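Local coordinates for protein Serpin48 (Tenebrio molitor, PDB 3OZQ) that inhibits, as a highly specific serpin of insect innate immunity, the serine protease SPE, probably by the suicide-substrate mechanism of its family, at residues A[189-192]-A[193-197]; A[350-353]-A[354-358]. All coordinates share one frame; numbering follows the deposited sequence.

How the contacts relate
Contact 1 (189-192 with 193-197) is a surface hairpin and contact 2 (350-353 with 354-358) a buried turn. The first joins strands 185-190 and 196-205 through backbone hydrogen bonds, valine methyls and the stems of charged side chains. The second leads from strand 348-351 into strand 356-362, with a carboxylate-imidazole hydrogen bond and a methyl laid on an aromatic face. They share no strand, although strand 260-278 pairs with both 196-205 and 348-351. The centres are about 12 Å apart, and the two meet directly: His190 N lies 2.7 Å from Asp353 O, a probable hydrogen bond, while Phe189 CZ packs against the backbone of His354. Neighbouring turns thus divide the work of surface and core.

Contact 1: residues A[189-192]-A[193-197]; sequences FHKS and AKEVV
His190 and Val196 lie side by side on one face of a beta hairpin, pointing the same way, with the valine methyl CG2 against the edge of the imidazole and in its plane. The approach is tight, 3.1 Å from CG2 to ND1 of His190. Replacing His190 by an alanine would remove that edge and would probably leave the Val196 methyl without its neighbour on this face, along with the side-chain touch on Asp353. Phe189 and Val197 occupy the reverse face. There CG1 of Val197, placed between its own backbone N and carbonyl carbon (chi1 65°), sits 3.9 Å from CB of Phe189, whereas the phenyl ring, its CG trans to N (chi1 -176°), swings out of the hairpin toward Leu375. Two bonds frame this pair: Phe189 N donates to Val197 O at 2.7 Å, and Val197 N returns to Phe189 O at 3.0 Å. At the turn the extended Lys191 chain crosses Glu195 obliquely, and carboxylate oxygen OE2 of Glu195 comes 3.4 Å from CB of Lys191. The charges stay apart, NZ of Lys191 being 4.5 Å from OE1 of Glu195, so the Glu195 carboxylate lies against the lysine's methylenes, and no salt bridge forms. Weak backbone bonds, Lys191 N to Glu195 O and Glu195 N to Ser192 O, draw the loop together. Beyond it, Glu241 accepts a hydrogen bond from Ala193 N. The hairpin thus joins strands 185-190 and 196-205, the latter pairing in turn with strand 260-278.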
ATOM      1  N   PHE A 189      17.375  -2.881 -19.655  1.00 45.90           N
ATOM      2  CA  PHE A 189      16.987  -2.186 -18.439  1.00 43.05           C
ATOM      3  C   PHE A 189      18.279  -1.950 -17.680  1.00 44.16           C
ATOM      4  O   PHE A 189      18.996  -2.892 -17.348  1.00 48.68           O
ATOM      5  CB  PHE A 189      16.004  -3.020 -17.595  1.00 45.13           C
ATOM      6  CG  PHE A 189      15.498  -2.305 -16.359  1.00 40.66           C
ATOM      7  CD1 PHE A 189      16.186  -2.380 -15.166  1.00 44.51           C
ATOM      8  CD2 PHE A 189      14.341  -1.539 -16.403  1.00 40.81           C
ATOM      9  CE1 PHE A 189      15.725  -1.713 -14.033  1.00 46.83           C
ATOM     10  CE2 PHE A 189      13.879  -0.869 -15.277  1.00 37.61           C
ATOM     11  CZ  PHE A 189      14.570  -0.952 -14.093  1.00 37.39           C
ATOM     12  N   HIS A 190      18.596  -0.692 -17.426  1.00 45.28           N
ATOM     13  CA  HIS A 190      19.826  -0.362 -16.727  1.00 49.71           C
ATOM     14  C   HIS A 190      19.599  -0.245 -15.233  1.00 50.96           C
ATOM     15  O   HIS A 190      19.012   0.726 -14.780  1.00 46.26           O
ATOM     16  CB  HIS A 190      20.381   0.964 -17.243  1.00 50.12           C
ATOM     17  CG  HIS A 190      20.554   1.005 -18.725  1.00 51.90           C
ATOM     18  ND1 HIS A 190      21.520   0.269 -19.379  1.00 54.21           N
ATOM     19  CD2 HIS A 190      19.890   1.694 -19.683  1.00 49.64           C
ATOM     20  CE1 HIS A 190      21.440   0.500 -20.677  1.00 52.42           C
ATOM     21  NE2 HIS A 190      20.461   1.364 -20.888  1.00 55.39           N
ATOM     22  N   LYS A 191      20.082  -1.226 -14.476  1.00 51.83           N
ATOM     23  CA  LYS A 191      20.016  -1.179 -13.021  1.00 55.18           C
ATOM     24  C   LYS A 191      20.958  -0.097 -12.504  1.00 59.93           C
ATOM     25  O   LYS A 191      20.811   0.402 -11.382  1.00 52.60           O
ATOM     26  CB  LYS A 191      20.400  -2.534 -12.426  1.00 59.77           C
ATOM     27  CG  LYS A 191      19.570  -3.694 -12.953  1.00 56.84           C
ATOM     28  CD  LYS A 191      20.034  -5.019 -12.367  1.00 56.41           C
ATOM     29  CE  LYS A 191      19.327  -6.195 -13.031  1.00 61.40           C
ATOM     30  NZ  LYS A 191      19.893  -7.525 -12.613  1.00 64.45           N
ATOM     31  N   SER A 192      21.934   0.244 -13.343  1.00 58.16           N
ATOM     32  CA  SER A 192      22.885   1.319 -13.089  1.00 57.11           C
ATOM     33  C   SER A 192      23.689   1.476 -14.360  1.00 64.06           C
ATOM     34  O   SER A 192      23.500   0.712 -15.314  1.00 66.53           O
ATOM     35  CB  SER A 192      23.808   0.995 -11.909  1.00 62.23           C
ATOM     36  OG  SER A 192      24.559  -0.185 -12.127  1.00 60.60           O
ATOM     37  N   ALA A 193      24.574   2.466 -14.394  1.00 71.52           N
ATOM     38  CA  ALA A 193      25.391   2.692 -15.582  1.00 68.92           C
ATOM     39  C   ALA A 193      26.070   1.397 -16.025  1.00 66.39           C
ATOM     40  O   ALA A 193      25.859   0.932 -17.141  1.00 69.42           O
ATOM     41  CB  ALA A 193      26.419   3.773 -15.321  1.00 71.07           C
ATOM     42  N   LYS A 194      26.848   0.799 -15.128  1.00 64.41           N
ATOM     43  CA  LYS A 194      27.710  -0.328 -15.485  1.00 69.35           C
ATOM     44  C   LYS A 194      27.001  -1.659 -15.781  1.00 67.94           C
ATOM     45  O   LYS A 194      27.564  -2.513 -16.462  1.00 66.85           O
ATOM     46  CB  LYS A 194      28.798  -0.541 -14.422  1.00 74.49           C
ATOM     47  CG  LYS A 194      29.915  -1.487 -14.868  1.00 78.03           C
ATOM     48  CD  LYS A 194      30.806  -1.925 -13.707  1.00 74.85           C
ATOM     49  CE  LYS A 194      31.860  -2.936 -14.170  1.00 67.21           C
ATOM     50  NZ  LYS A 194      32.587  -3.580 -13.028  1.00 58.60           N
ATOM     51  N   GLU A 195      25.785  -1.855 -15.281  1.00 69.64           N
ATOM     52  CA  GLU A 195      25.106  -3.130 -15.528  1.00 65.46           C
ATOM     53  C   GLU A 195      23.740  -3.019 -16.214  1.00 66.95           C
ATOM     54  O   GLU A 195      22.893  -2.205 -15.823  1.00 64.22           O
ATOM     55  CB  GLU A 195      25.003  -3.968 -14.250  1.00 65.58           C
ATOM     56  CG  GLU A 195      24.247  -3.305 -13.122  1.00 69.89           C
ATOM     57  CD  GLU A 195      23.750  -4.304 -12.087  1.00 73.75           C
ATOM     58  OE1 GLU A 195      23.897  -5.530 -12.311  1.00 74.55           O
ATOM     59  OE2 GLU A 195      23.206  -3.860 -11.052  1.00 75.68           O
ATOM     60  N   VAL A 196      23.544  -3.868 -17.224  1.00 61.39           N
ATOM     61  CA  VAL A 196      22.331  -3.886 -18.046  1.00 57.06           C
ATOM     62  C   VAL A 196      21.707  -5.281 -18.087  1.00 63.27           C
ATOM     63  O   VAL A 196      22.410  -6.292 -17.977  1.00 59.54           O
ATOM     64  CB  VAL A 196      22.649  -3.503 -19.504  1.00 57.22           C
ATOM     65  CG1 VAL A 196      21.380  -3.498 -20.352  1.00 49.98           C
ATOM     66  CG2 VAL A 196      23.357  -2.164 -19.561  1.00 61.18           C
ATOM     67  N   VAL A 197      20.389  -5.337 -18.272  1.00 57.24           N
ATOM     68  CA  VAL A 197      19.714  -6.612 -18.471  1.00 54.08           C
ATOM     69  C   VAL A 197      18.648  -6.537 -19.566  1.00 54.37           C
ATOM     70  O   VAL A 197      18.191  -5.454 -19.946  1.00 53.60           O
ATOM     71  CB  VAL A 197      19.098  -7.143 -17.161  1.00 56.41           C
ATOM     72  CG1 VAL A 197      17.986  -6.227 -16.683  1.00 54.86           C
ATOM     73  CG2 VAL A 197      18.578  -8.558 -17.352  1.00 59.53           C
TER

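Contact 2: residues A[350-353]-A[354-358]; sequences FIVD and HPFIF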
ATOM      1  N   PHE A 350       8.895   8.576 -22.933  1.00 41.42           N
ATOM      2  CA  PHE A 350       8.900   8.103 -21.548  1.00 35.66           C
ATOM      3  C   PHE A 350       9.326   6.644 -21.544  1.00 39.76           C
ATOM      4  O   PHE A 350       8.499   5.732 -21.563  1.00 37.97           O
ATOM      5  CB  PHE A 350       7.538   8.285 -20.891  1.00 37.03           C
ATOM      6  CG  PHE A 350       7.570   8.178 -19.380  1.00 37.93           C
ATOM      7  CD1 PHE A 350       7.891   9.281 -18.590  1.00 43.74           C
ATOM      8  CD2 PHE A 350       7.273   6.986 -18.755  1.00 34.56           C
ATOM      9  CE1 PHE A 350       7.921   9.181 -17.183  1.00 39.29           C
ATOM     10  CE2 PHE A 350       7.290   6.875 -17.342  1.00 39.34           C
ATOM     11  CZ  PHE A 350       7.622   7.974 -16.566  1.00 35.43           C
ATOM     12  N   ILE A 351      10.638   6.446 -21.546  1.00 38.79           N
ATOM     13  CA  ILE A 351      11.225   5.119 -21.627  1.00 38.04           C
ATOM     14  C   ILE A 351      11.714   4.717 -20.254  1.00 37.98           C
ATOM     15  O   ILE A 351      12.707   5.248 -19.743  1.00 38.22           O
ATOM     16  CB  ILE A 351      12.378   5.079 -22.679  1.00 39.21           C
ATOM     17  CG1 ILE A 351      11.836   5.496 -24.049  1.00 43.74           C
ATOM     18  CG2 ILE A 351      13.049   3.694 -22.731  1.00 36.33           C
ATOM     19  CD1 ILE A 351      12.909   5.994 -25.012  1.00 49.29           C
ATOM     20  N   VAL A 352      10.981   3.790 -19.643  1.00 35.94           N
ATOM     21  CA  VAL A 352      11.269   3.352 -18.289  1.00 36.52           C
ATOM     22  C   VAL A 352      12.269   2.199 -18.335  1.00 40.30           C
ATOM     23  O   VAL A 352      11.889   1.030 -18.374  1.00 39.43           O
ATOM     24  CB  VAL A 352       9.975   2.938 -17.557  1.00 35.16           C
ATOM     25  CG1 VAL A 352      10.259   2.683 -16.083  1.00 31.98           C
ATOM     26  CG2 VAL A 352       8.884   4.013 -17.728  1.00 33.23           C
ATOM     27  N   ASP A 353      13.554   2.542 -18.319  1.00 44.40           N
ATOM     28  CA  ASP A 353      14.612   1.585 -18.643  1.00 42.28           C
ATOM     29  C   ASP A 353      15.736   1.685 -17.638  1.00 44.18           C
ATOM     30  O   ASP A 353      16.874   1.310 -17.913  1.00 41.07           O
ATOM     31  CB  ASP A 353      15.139   1.820 -20.066  1.00 41.20           C
ATOM     32  CG  ASP A 353      16.037   3.048 -20.170  1.00 46.63           C
ATOM     33  OD1 ASP A 353      15.993   3.914 -19.270  1.00 40.99           O
ATOM     34  OD2 ASP A 353      16.787   3.154 -21.169  1.00 49.28           O
ATOM     35  N   HIS A 354      15.389   2.220 -16.472  1.00 43.88           N
ATOM     36  CA  HIS A 354      16.256   2.274 -15.304  1.00 42.89           C
ATOM     37  C   HIS A 354      15.328   2.417 -14.085  1.00 40.23           C
ATOM     38  O   HIS A 354      14.127   2.607 -14.260  1.00 39.26           O
ATOM     39  CB  HIS A 354      17.263   3.428 -15.406  1.00 42.24           C
ATOM     40  CG  HIS A 354      16.636   4.770 -15.637  1.00 40.20           C
ATOM     41  ND1 HIS A 354      16.112   5.149 -16.854  1.00 41.70           N
ATOM     42  CD2 HIS A 354      16.480   5.833 -14.814  1.00 42.04           C
ATOM     43  CE1 HIS A 354      15.648   6.381 -16.768  1.00 43.54           C
ATOM     44  NE2 HIS A 354      15.858   6.820 -15.541  1.00 43.94           N
ATOM     45  N   PRO A 355      15.876   2.303 -12.868  1.00 38.25           N
ATOM     46  CA  PRO A 355      15.067   2.242 -11.636  1.00 39.69           C
ATOM     47  C   PRO A 355      14.132   3.435 -11.432  1.00 39.30           C
ATOM     48  O   PRO A 355      14.498   4.576 -11.715  1.00 43.07           O
ATOM     49  CB  PRO A 355      16.120   2.188 -10.536  1.00 40.03           C
ATOM     50  CG  PRO A 355      17.264   1.485 -11.175  1.00 41.81           C
ATOM     51  CD  PRO A 355      17.295   2.012 -12.591  1.00 44.07           C
ATOM     52  N   PHE A 356      12.928   3.157 -10.944  1.00 37.16           N
ATOM     53  CA  PHE A 356      11.884   4.167 -10.835  1.00 36.06           C
ATOM     54  C   PHE A 356      10.991   3.945  -9.610  1.00 37.15           C
ATOM     55  O   PHE A 356      10.925   2.846  -9.079  1.00 33.03           O
ATOM     56  CB  PHE A 356      11.017   4.156 -12.084  1.00 35.01           C
ATOM     57  CG  PHE A 356      10.358   2.834 -12.366  1.00 32.83           C
ATOM     58  CD1 PHE A 356       9.042   2.610 -12.007  1.00 36.05           C
ATOM     59  CD2 PHE A 356      11.046   1.821 -13.008  1.00 37.53           C
ATOM     60  CE1 PHE A 356       8.430   1.397 -12.279  1.00 34.04           C
ATOM     61  CE2 PHE A 356      10.436   0.606 -13.283  1.00 33.33           C
ATOM     62  CZ  PHE A 356       9.134   0.391 -12.916  1.00 35.04           C
ATOM     63  N   ILE A 357      10.305   5.007  -9.198  1.00 31.42           N
ATOM     64  CA  ILE A 357       9.271   4.944  -8.176  1.00 33.93           C
ATOM     65  C   ILE A 357       7.930   4.904  -8.903  1.00 30.67           C
ATOM     66  O   ILE A 357       7.797   5.472  -9.981  1.00 33.14           O
ATOM     67  CB  ILE A 357       9.342   6.204  -7.282  1.00 36.34           C
ATOM     68  CG1 ILE A 357      10.634   6.213  -6.464  1.00 34.30           C
ATOM     69  CG2 ILE A 357       8.107   6.345  -6.395  1.00 33.66           C
ATOM     70  CD1 ILE A 357      10.831   7.498  -5.665  1.00 41.19           C
ATOM     71  N   PHE A 358       6.942   4.227  -8.328  1.00 31.52           N
ATOM     72  CA  PHE A 358       5.591   4.236  -8.872  1.00 31.94           C
ATOM     73  C   PHE A 358       4.576   4.322  -7.741  1.00 32.65           C
ATOM     74  O   PHE A 358       4.882   4.011  -6.589  1.00 31.60           O
ATOM     75  CB  PHE A 358       5.307   2.973  -9.672  1.00 31.23           C
ATOM     76  CG  PHE A 358       5.349   1.733  -8.846  1.00 35.75           C
ATOM     77  CD1 PHE A 358       4.235   1.318  -8.128  1.00 34.07           C
ATOM     78  CD2 PHE A 358       6.517   0.999  -8.743  1.00 34.80           C
ATOM     79  CE1 PHE A 358       4.279   0.171  -7.345  1.00 33.64           C
ATOM     80  CE2 PHE A 358       6.563  -0.139  -7.971  1.00 31.36           C
ATOM     81  CZ  PHE A 358       5.444  -0.550  -7.255  1.00 31.83           C
TER
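One face of the Phe356 ring carries methyl CG1 of Val352, and His354 O lies at the ring's edge, in its plane. A chi1 of -171° puts CG1, anti to the valine's backbone N, over the ring. It stands 3.6 Å from the centroid in a CH-pi contact. The methyl is displaced toward the rim, where CD2 of Phe356 is 3.3 Å from CG1 of Val352. The His354 ring is instead gripped at its edge: ND1 donates to OD1 of Asp353 over 2.7 Å, nearly straight at 168°, with the oxygen in the imidazole plane and approached head-on. The carboxylate itself is turned well out of that plane. Val352 centres an inverse gamma turn, which bends the chain after strand 348-351, while Phe350 and Val352 stay bonded through their backbones to Ala267 of strand 260-278. The sequence here matches the serpin signature that follows the reactive-centre loop. At the other nitrogen, NE2 of His354 is hydrogen-bonded to Ser237 O. With both imidazole nitrogens directed at acceptors, one of them a carboxylate, the ring is fixed in rotation and is likely to be doubly protonated, forming a charge-assisted pair with Asp353 within this largely buried turn.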